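Local atomic coordinates of transferrin (Manduca sexta, PDB entry 6WB6), a protein that transports ferric iron in the insect, binding one Fe(3+) ion per molecule together with carbonate. Residues Leu351-Cys356 and Asp593-Val598; Arg367-Phe372 and Val630-Ala635; Arg376-Ile381 and Ala608-Thr613. All coordinates share one frame; numbering follows the deposited sequence.

How the interactions relate
All three contacts lie in the second transferrin-like half of the chain. Helix 597-611 serves two of them. Interaction 1 uses the loop leading into its start, and interaction 3 uses its last turn. Interactions 1 and 2 touch where Leu355 packs on Ile631. Interactions 1 and 3 are joined by backbone pairing of strand 352-357 with strand 381-386. Interaction 2 is the buried one and rests on sulfur, methyl and ring contacts. Interactions 1 and 3 are only partly buried. Interaction 1 is aliphatic, with one methyl set on a strand. Interaction 3 is apolar too, but the end of its arginine pairs with acids of the first half.

Interaction 1 of 3, residues Leu351-Cys356 and Asp593-Val598; sequences LVVRLC and DFLSDV
Val353 and Leu595 mark the closest approach of the two backbones, with their CA atoms 8.1 Å apart. The first segment is extended from Val352 onward. The second is a loop that turns into a helix at Asp597. No hydrogen bond joins them, and the contact buries 136 Å² in all.

Leu595 supplies the whole contact from its side. One branch, CD2, does the touching. With its CG beside the backbone N and anti to the carbonyl carbon (chi1 -74°), the side chain reaches over to the strand. CD2 of Leu595 lies 3.8 Å from the carbonyl O of Val352, a van der Waals contact of a methyl with a backbone oxygen. Val352 turns its own side chain away and takes part through that carbonyl. Val353 meets the same methyl at its base, with CB of Val353 4.3 Å from CD2 of Leu595. Leu351 meets this methyl from a direction roughly at right angles to that of Val353. CD1 of Leu351 comes to 4.3 Å from Leu595 CD2, one branch of each leucine facing the other.

The strand belongs to a beta-alpha-beta unit. Strand 352-357, helix 360-375 and strand 381-386 follow in order, and the two strands pair in parallel through Val353 and Ile381. The loop of Leu595 passes beside this pair on its way into helix 597-611. Ser596 is the N-cap of that helix, and its OG accepts from the N of Ser599.

Leu595 also touches Asp403 and Ile600, and Arg354 forms a salt bridge with Asp403. Further along the strand, Cys356 is joined to Cys393 by a disulfide.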
loop_
_atom_site.group_PDB
_atom_site.type_symbol
_atom_site.label_atom_id
_atom_site.label_comp_id
_atom_site.label_asym_id
_atom_site.label_seq_id
_atom_site.Cartn_x
_atom_site.Cartn_y
_atom_site.Cartn_z
ATOM N N LEU A 351 -12.585 8.787 -12.330
ATOM C CA LEU A 351 -12.796 9.225 -10.958
ATOM C C LEU A 351 -11.487 9.715 -10.365
ATOM O O LEU A 351 -10.426 9.133 -10.592
ATOM C CB LEU A 351 -13.368 8.103 -10.093
ATOM C CG LEU A 351 -13.643 8.524 -8.648
ATOM C CD1 LEU A 351 -14.706 9.630 -8.574
ATOM C CD2 LEU A 351 -14.044 7.348 -7.811
ATOM N N VAL A 352 -11.567 10.789 -9.591
ATOM C CA VAL A 352 -10.398 11.402 -8.971
ATOM C C VAL A 352 -10.690 11.546 -7.493
ATOM O O VAL A 352 -11.794 11.933 -7.106
ATOM C CB VAL A 352 -10.074 12.772 -9.599
ATOM C CG1 VAL A 352 -8.969 13.496 -8.814
ATOM C CG2 VAL A 352 -9.686 12.601 -11.056
ATOM N N VAL A 353 -9.716 11.203 -6.668
ATOM C CA VAL A 353 -9.778 11.436 -5.239
ATOM C C VAL A 353 -8.794 12.564 -4.920
ATOM O O VAL A 353 -7.598 12.485 -5.254
ATOM C CB VAL A 353 -9.488 10.153 -4.453
ATOM C CG1 VAL A 353 -8.092 9.621 -4.735
ATOM C CG2 VAL A 353 -9.681 10.376 -2.964
ATOM N N ARG A 354 -9.306 13.628 -4.316
ATOM C CA ARG A 354 -8.533 14.846 -4.066
ATOM C C ARG A 354 -8.141 14.852 -2.600
ATOM O O ARG A 354 -9.007 14.951 -1.724
ATOM C CB ARG A 354 -9.327 16.103 -4.411
ATOM C CG ARG A 354 -9.873 16.140 -5.818
ATOM C CD ARG A 354 -10.919 17.210 -5.961
ATOM N NE ARG A 354 -12.112 16.851 -5.182
ATOM C CZ ARG A 354 -13.154 17.651 -4.979
ATOM N NH1 ARG A 354 -13.163 18.883 -5.484
ATOM N NH2 ARG A 354 -14.178 17.229 -4.239
ATOM N N LEU A 355 -6.855 14.681 -2.334
ATOM C CA LEU A 355 -6.337 14.759 -0.977
ATOM C C LEU A 355 -5.942 16.198 -0.701
ATOM O O LEU A 355 -5.242 16.813 -1.510
ATOM C CB LEU A 355 -5.123 13.860 -0.782
ATOM C CG LEU A 355 -4.385 14.090 0.545
ATOM C CD1 LEU A 355 -5.245 13.763 1.733
ATOM C CD2 LEU A 355 -3.063 13.313 0.585
ATOM N N CYS A 356 -6.373 16.723 0.433
ATOM C CA CYS A 356 -6.017 18.082 0.806
ATOM C C CYS A 356 -4.727 18.040 1.613
ATOM O O CYS A 356 -4.600 17.243 2.549
ATOM C CB CYS A 356 -7.129 18.744 1.608
ATOM S SG CYS A 356 -6.798 20.536 1.824
ATOM N N ASP A 593 -21.471 13.397 1.528
ATOM C CA ASP A 593 -22.406 13.331 0.403
ATOM C C ASP A 593 -21.752 13.070 -0.944
ATOM O O ASP A 593 -22.393 13.278 -1.976
ATOM C CB ASP A 593 -23.225 14.615 0.342
ATOM C CG ASP A 593 -24.151 14.730 1.505
ATOM O OD1 ASP A 593 -24.799 13.705 1.800
ATOM O OD2 ASP A 593 -24.185 15.802 2.144
ATOM N N PHE A 594 -20.508 12.591 -0.967
ATOM C CA PHE A 594 -19.818 12.439 -2.236
ATOM C C PHE A 594 -19.185 11.060 -2.339
ATOM O O PHE A 594 -19.912 10.067 -2.326
ATOM C CB PHE A 594 -18.827 13.580 -2.388
ATOM C CG PHE A 594 -19.489 14.912 -2.355
ATOM C CD1 PHE A 594 -20.193 15.357 -3.444
ATOM C CD2 PHE A 594 -19.452 15.689 -1.228
ATOM C CE1 PHE A 594 -20.821 16.587 -3.423
ATOM C CE2 PHE A 594 -20.102 16.912 -1.204
ATOM C CZ PHE A 594 -20.786 17.346 -2.307
ATOM N N LEU A 595 -17.859 10.967 -2.437
ATOM C CA LEU A 595 -17.232 9.673 -2.679
ATOM C C LEU A 595 -17.519 8.733 -1.516
ATOM O O LEU A 595 -17.535 9.150 -0.351
ATOM C CB LEU A 595 -15.723 9.836 -2.880
ATOM C CG LEU A 595 -15.237 10.435 -4.210
ATOM C CD1 LEU A 595 -15.466 11.913 -4.262
ATOM C CD2 LEU A 595 -13.770 10.212 -4.407
ATOM N N SER A 596 -17.778 7.460 -1.835
ATOM C CA SER A 596 -17.948 6.457 -0.791
ATOM C C SER A 596 -16.642 6.282 -0.017
ATOM O O SER A 596 -15.562 6.616 -0.500
ATOM C CB SER A 596 -18.351 5.115 -1.386
ATOM O OG SER A 596 -17.253 4.548 -2.087
ATOM N N ASP A 597 -16.752 5.741 1.202
ATOM C CA ASP A 597 -15.553 5.446 1.977
ATOM C C ASP A 597 -14.642 4.464 1.239
ATOM O O ASP A 597 -13.412 4.602 1.267
ATOM C CB ASP A 597 -15.945 4.922 3.357
ATOM C CG ASP A 597 -16.513 6.029 4.249
ATOM O OD1 ASP A 597 -16.610 7.162 3.757
ATOM O OD2 ASP A 597 -16.868 5.782 5.422
ATOM N N VAL A 598 -15.226 3.491 0.540
ATOM C CA VAL A 598 -14.429 2.562 -0.260
ATOM C C VAL A 598 -13.653 3.321 -1.336
ATOM O O VAL A 598 -12.426 3.186 -1.461
ATOM C CB VAL A 598 -15.345 1.466 -0.845
ATOM C CG1 VAL A 598 -14.629 0.630 -1.883
ATOM C CG2 VAL A 598 -15.884 0.590 0.305
#

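Interaction 2 of 3, residues Arg367-Phe372 and Val630-Ala635; sequences RAMSVF and VIFNNA
Met369 is the residue of helix segment 367-372 that meets Ile631 and Phe632. Just before it, Ala368 packs on Phe618, which also touches Met369. The CA of Met369 lies 10.5 Å from the CA of Ile631, so the side chain has to bridge the gap. Met369 has CG anti to the backbone N (chi1 -177°), and the chain runs out almost straight to the sulfur. The bend at chi3 (52°) then turns the methyl aside. This gives the sulfur and the methyl different main partners.

SD of Met369 comes to the edge of the Phe632 ring, in its plane, 3.9 Å from CE2 of Phe632. From the centroid of the Phe632 ring, SD of Met369 is 5.2 Å away. The direction is 89° off the ring normal. CE of Met369 goes tip to tip with CD1 of Ile631, at 3.7 Å. CE of Met369 also approaches CE2 of Phe632, at 4.2 Å. One face of the ring is met by CG2 of Ile631, near the rim. Ile631 has positive phi and forms a gamma turn, with a weak bond from Phe632 N to Val630 O.

Further along the helix, Ser370 binds the carbonyl of Leu382 through OG, and Phe372 packs on Leu607, which also touches Met369. The Phe632 ring also meets the ring of Trp588. The arrangement is a Met-aromatic contact of the edge-on kind, joining the helix of a beta-alpha-beta unit to the loop before strand 638-641.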
loop_
_atom_site.group_PDB
_atom_site.type_symbol
_atom_site.label_atom_id
_atom_site.label_comp_id
_atom_site.label_asym_id
_atom_site.label_seq_id
_atom_site.Cartn_x
_atom_site.Cartn_y
_atom_site.Cartn_z
ATOM N N ARG A 367 1.966 14.907 -5.222
ATOM C CA ARG A 367 2.031 14.817 -6.677
ATOM C C ARG A 367 2.952 13.692 -7.133
ATOM O O ARG A 367 2.668 13.039 -8.138
ATOM C CB ARG A 367 2.488 16.141 -7.270
ATOM C CG ARG A 367 1.366 17.185 -7.241
ATOM C CD ARG A 367 1.819 18.542 -7.811
ATOM N NE ARG A 367 0.698 19.478 -7.860
ATOM C CZ ARG A 367 0.824 20.799 -7.848
ATOM N NH1 ARG A 367 2.037 21.355 -7.785
ATOM N NH2 ARG A 367 -0.268 21.563 -7.896
ATOM N N ALA A 368 4.083 13.485 -6.446
ATOM C CA ALA A 368 4.956 12.370 -6.808
ATOM C C ALA A 368 4.271 11.049 -6.486
ATOM O O ALA A 368 4.331 10.101 -7.269
ATOM C CB ALA A 368 6.305 12.488 -6.084
ATOM N N MET A 369 3.555 11.006 -5.367
ATOM C CA MET A 369 2.764 9.835 -5.021
ATOM C C MET A 369 1.652 9.588 -6.034
ATOM O O MET A 369 1.352 8.438 -6.366
ATOM C CB MET A 369 2.195 10.019 -3.622
ATOM C CG MET A 369 1.414 8.867 -3.090
ATOM S SD MET A 369 1.288 8.997 -1.309
ATOM C CE MET A 369 0.677 10.667 -1.137
ATOM N N SER A 370 1.011 10.646 -6.532
ATOM C CA SER A 370 -0.064 10.455 -7.500
ATOM C C SER A 370 0.456 9.834 -8.780
ATOM O O SER A 370 -0.176 8.943 -9.338
ATOM C CB SER A 370 -0.747 11.773 -7.841
ATOM O OG SER A 370 -1.538 11.580 -8.967
ATOM N N VAL A 371 1.572 10.350 -9.302
ATOM C CA VAL A 371 2.085 9.827 -10.559
ATOM C C VAL A 371 2.525 8.381 -10.385
ATOM O O VAL A 371 2.321 7.544 -11.268
ATOM C CB VAL A 371 3.227 10.708 -11.083
ATOM C CG1 VAL A 371 3.564 10.301 -12.467
ATOM C CG2 VAL A 371 2.811 12.156 -11.125
ATOM N N PHE A 372 3.090 8.053 -9.230
ATOM C CA PHE A 372 3.464 6.671 -8.986
ATOM C C PHE A 372 2.223 5.777 -8.939
ATOM O O PHE A 372 2.137 4.769 -9.657
ATOM C CB PHE A 372 4.260 6.575 -7.686
ATOM C CG PHE A 372 4.576 5.172 -7.299
ATOM C CD1 PHE A 372 5.570 4.480 -7.957
ATOM C CD2 PHE A 372 3.886 4.551 -6.295
ATOM C CE1 PHE A 372 5.851 3.171 -7.624
ATOM C CE2 PHE A 372 4.156 3.244 -5.966
ATOM C CZ PHE A 372 5.148 2.560 -6.626
ATOM N N VAL A 630 5.657 14.077 6.408
ATOM C CA VAL A 630 4.917 14.720 5.338
ATOM C C VAL A 630 3.787 13.788 4.910
ATOM O O VAL A 630 4.041 12.662 4.467
ATOM C CB VAL A 630 5.835 15.059 4.163
ATOM C CG1 VAL A 630 5.089 15.906 3.176
ATOM C CG2 VAL A 630 7.094 15.786 4.655
ATOM N N ILE A 631 2.543 14.263 5.029
ATOM C CA ILE A 631 1.321 13.502 4.720
ATOM C C ILE A 631 1.137 12.359 5.705
ATOM O O ILE A 631 0.094 12.254 6.352
ATOM C CB ILE A 631 1.302 12.955 3.280
ATOM C CG1 ILE A 631 1.346 14.116 2.288
ATOM C CG2 ILE A 631 0.015 12.151 3.054
ATOM C CD1 ILE A 631 1.281 13.752 0.851
ATOM N N PHE A 632 2.126 11.480 5.805
ATOM C CA PHE A 632 2.097 10.391 6.771
ATOM C C PHE A 632 3.209 10.606 7.777
ATOM O O PHE A 632 4.251 11.184 7.458
ATOM C CB PHE A 632 2.254 9.005 6.090
ATOM C CG PHE A 632 1.296 8.781 4.912
ATOM C CD1 PHE A 632 -0.029 8.463 5.131
ATOM C CD2 PHE A 632 1.738 8.908 3.616
ATOM C CE1 PHE A 632 -0.910 8.298 4.085
ATOM C CE2 PHE A 632 0.877 8.727 2.552
ATOM C CZ PHE A 632 -0.461 8.413 2.786
ATOM N N ASN A 633 3.002 10.120 8.992
ATOM C CA ASN A 633 4.108 10.115 9.933
ATOM C C ASN A 633 5.104 9.040 9.541
ATOM O O ASN A 633 4.717 7.946 9.120
ATOM C CB ASN A 633 3.614 9.885 11.345
ATOM C CG ASN A 633 2.859 11.072 11.864
ATOM O OD1 ASN A 633 3.433 12.142 11.995
ATOM N ND2 ASN A 633 1.559 10.905 12.114
ATOM N N ASN A 634 6.390 9.366 9.661
ATOM C CA ASN A 634 7.441 8.389 9.369
ATOM C C ASN A 634 7.250 7.103 10.161
ATOM O O ASN A 634 7.682 6.043 9.720
ATOM C CB ASN A 634 8.830 8.978 9.671
ATOM C CG ASN A 634 9.274 10.037 8.659
ATOM O OD1 ASN A 634 8.457 10.787 8.095
ATOM N ND2 ASN A 634 10.588 10.121 8.446
ATOM N N ALA A 635 6.594 7.167 11.319
ATOM C CA ALA A 635 6.371 5.970 12.122
ATOM C C ALA A 635 5.251 5.086 11.587
ATOM O O ALA A 635 5.117 3.938 12.033
ATOM C CB ALA A 635 6.041 6.349 13.568
#

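Interaction 3 of 3, residues Arg376-Ile381 and Ala608-Thr613; sequences RDIRPI and AQMLAT
Arg376 touches Met610 with the stem of its side chain, while its flat guanidinium turns to acids elsewhere. NH2 of Arg376 makes salt bridges with Asp60 and with Asp57, a predicted iron ligand, both in the first transferrin-like half. The nearest atom of the Arg376 side chain is about 12 Å from the bound iron(III) ion. The other flat group is the guanidinium of Arg379. One face has OD1 of Asp377 4.2 Å above it, displaced toward the rim. At its edge, NH1 of Arg379 donates to the O of Ile378 at 3.0 Å, and the acceptor lies in the guanidinium plane. The donor stands above the carbonyl plane of Ile378.

Across the contact, the sulfur of Met610 lies against the aliphatic stem of Arg376, and the two side chains cross at about a right angle. SD of Met610 is 3.7 Å from CB of Arg376 and 3.9 Å from its CG. Met610 extends fully to the sulfur and then bends at chi3 (59°). The bend brings CE of Met610 to CD1 of Ile378, at 3.6 Å. Met610 thus meets the arginine stem with its sulfur and the isoleucine tip with its methyl. Cutting Met610 back to an alanine is likely to leave the arginine stem without its sulfur neighbour and Ile378 CD1 without the methyl it meets.

The loop follows helix 360-375, which closes with a Schellman motif. Asp377, with positive phi, is its C-prime residue; the N of Ile378 bonds to the O of Ala373, and the N of Asp377 to the O of Phe374. The loop then leads through a cis peptide before Pro380 into strand 381-386. Asp377 adds a salt bridge to Arg344.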
loop_
_atom_site.group_PDB
_atom_site.type_symbol
_atom_site.label_atom_id
_atom_site.label_comp_id
_atom_site.label_asym_id
_atom_site.label_seq_id
_atom_site.Cartn_x
_atom_site.Cartn_y
_atom_site.Cartn_z
ATOM N N ARG A 376 1.075 2.619 -11.443
ATOM C CA ARG A 376 0.993 1.295 -10.845
ATOM C C ARG A 376 -0.437 0.762 -10.805
ATOM O O ARG A 376 -0.751 -0.097 -9.976
ATOM C CB ARG A 376 1.577 1.330 -9.444
ATOM C CG ARG A 376 3.094 1.559 -9.409
ATOM C CD ARG A 376 3.867 0.286 -9.729
ATOM N NE ARG A 376 5.259 0.585 -10.073
ATOM C CZ ARG A 376 6.222 -0.327 -10.179
ATOM N NH1 ARG A 376 5.960 -1.606 -9.953
ATOM N NH2 ARG A 376 7.458 0.050 -10.490
ATOM N N ASP A 377 -1.309 1.298 -11.656
ATOM C CA ASP A 377 -2.654 0.785 -11.891
ATOM C C ASP A 377 -3.567 0.921 -10.678
ATOM O O ASP A 377 -4.536 0.163 -10.538
ATOM C CB ASP A 377 -2.638 -0.676 -12.355
ATOM C CG ASP A 377 -3.933 -1.041 -13.098
ATOM O OD1 ASP A 377 -4.249 -0.336 -14.075
ATOM O OD2 ASP A 377 -4.655 -1.958 -12.673
ATOM N N ILE A 378 -3.294 1.888 -9.803
ATOM C CA ILE A 378 -4.161 2.162 -8.659
ATOM C C ILE A 378 -5.121 3.258 -9.079
ATOM O O ILE A 378 -4.703 4.245 -9.688
ATOM C CB ILE A 378 -3.348 2.574 -7.431
ATOM C CG1 ILE A 378 -2.412 1.440 -7.034
ATOM C CG2 ILE A 378 -4.253 2.977 -6.260
ATOM C CD1 ILE A 378 -1.571 1.798 -5.810
ATOM N N ARG A 379 -6.419 3.038 -8.820
ATOM C CA ARG A 379 -7.511 3.891 -9.295
ATOM C C ARG A 379 -8.534 3.930 -8.166
ATOM O O ARG A 379 -8.889 2.868 -7.616
ATOM C CB ARG A 379 -8.163 3.371 -10.574
ATOM C CG ARG A 379 -7.223 3.230 -11.749
ATOM C CD ARG A 379 -6.833 4.570 -12.327
ATOM N NE ARG A 379 -6.106 4.404 -13.577
ATOM C CZ ARG A 379 -4.810 4.097 -13.675
ATOM N NH1 ARG A 379 -4.071 3.926 -12.582
ATOM N NH2 ARG A 379 -4.255 3.973 -14.880
ATOM N N PRO A 380 -9.054 5.105 -7.812
ATOM C CA PRO A 380 -9.008 6.450 -8.400
ATOM C C PRO A 380 -7.648 7.153 -8.470
ATOM O O PRO A 380 -6.744 6.964 -7.646
ATOM C CB PRO A 380 -9.941 7.254 -7.482
ATOM C CG PRO A 380 -9.961 6.510 -6.203
ATOM C CD PRO A 380 -9.885 5.073 -6.593
ATOM N N ILE A 381 -7.538 7.976 -9.511
ATOM C CA ILE A 381 -6.397 8.864 -9.664
ATOM C C ILE A 381 -6.344 9.791 -8.476
ATOM O O ILE A 381 -7.369 10.339 -8.040
ATOM C CB ILE A 381 -6.526 9.664 -10.972
ATOM C CG1 ILE A 381 -6.425 8.723 -12.167
ATOM C CG2 ILE A 381 -5.465 10.759 -11.070
ATOM C CD1 ILE A 381 -7.171 9.223 -13.384
ATOM N N ALA A 608 -0.337 1.941 0.445
ATOM C CA ALA A 608 0.313 1.478 1.661
ATOM C C ALA A 608 0.669 0.009 1.552
ATOM O O ALA A 608 1.723 -0.426 2.023
ATOM C CB ALA A 608 -0.601 1.711 2.860
ATOM N N GLN A 609 -0.192 -0.774 0.917
ATOM C CA GLN A 609 0.072 -2.205 0.898
ATOM C C GLN A 609 1.056 -2.571 -0.215
ATOM O O GLN A 609 1.952 -3.389 -0.008
ATOM C CB GLN A 609 -1.244 -2.953 0.809
ATOM C CG GLN A 609 -1.685 -3.387 -0.543
ATOM C CD GLN A 609 -2.951 -4.234 -0.451
ATOM O OE1 GLN A 609 -3.419 -4.555 0.653
ATOM N NE2 GLN A 609 -3.521 -4.583 -1.605
ATOM N N MET A 610 0.966 -1.905 -1.362
ATOM C CA MET A 610 1.961 -2.087 -2.410
ATOM C C MET A 610 3.361 -1.668 -1.962
ATOM O O MET A 610 4.357 -2.254 -2.398
ATOM C CB MET A 610 1.542 -1.282 -3.639
ATOM C CG MET A 610 2.510 -1.402 -4.795
ATOM S SD MET A 610 1.985 -0.423 -6.218
ATOM C CE MET A 610 1.953 1.144 -5.406
ATOM N N LEU A 611 3.470 -0.636 -1.131
ATOM C CA LEU A 611 4.770 -0.073 -0.783
ATOM C C LEU A 611 5.302 -0.556 0.551
ATOM O O LEU A 611 6.396 -0.143 0.959
ATOM C CB LEU A 611 4.687 1.447 -0.769
ATOM C CG LEU A 611 4.465 2.042 -2.149
ATOM C CD1 LEU A 611 4.174 3.540 -1.948
ATOM C CD2 LEU A 611 5.693 1.823 -3.042
ATOM N N ALA A 612 4.576 -1.428 1.235
ATOM C CA ALA A 612 5.010 -1.847 2.558
ATOM C C ALA A 612 6.362 -2.554 2.483
ATOM O O ALA A 612 7.233 -2.350 3.339
ATOM C CB ALA A 612 3.939 -2.739 3.185
ATOM N N THR A 613 6.562 -3.354 1.442
ATOM C CA THR A 613 7.813 -4.041 1.191
ATOM C C THR A 613 8.649 -3.397 0.091
ATOM O O THR A 613 9.755 -3.871 -0.180
ATOM C CB THR A 613 7.534 -5.491 0.799
ATOM O OG1 THR A 613 7.218 -5.545 -0.602
ATOM C CG2 THR A 613 6.367 -6.047 1.614
#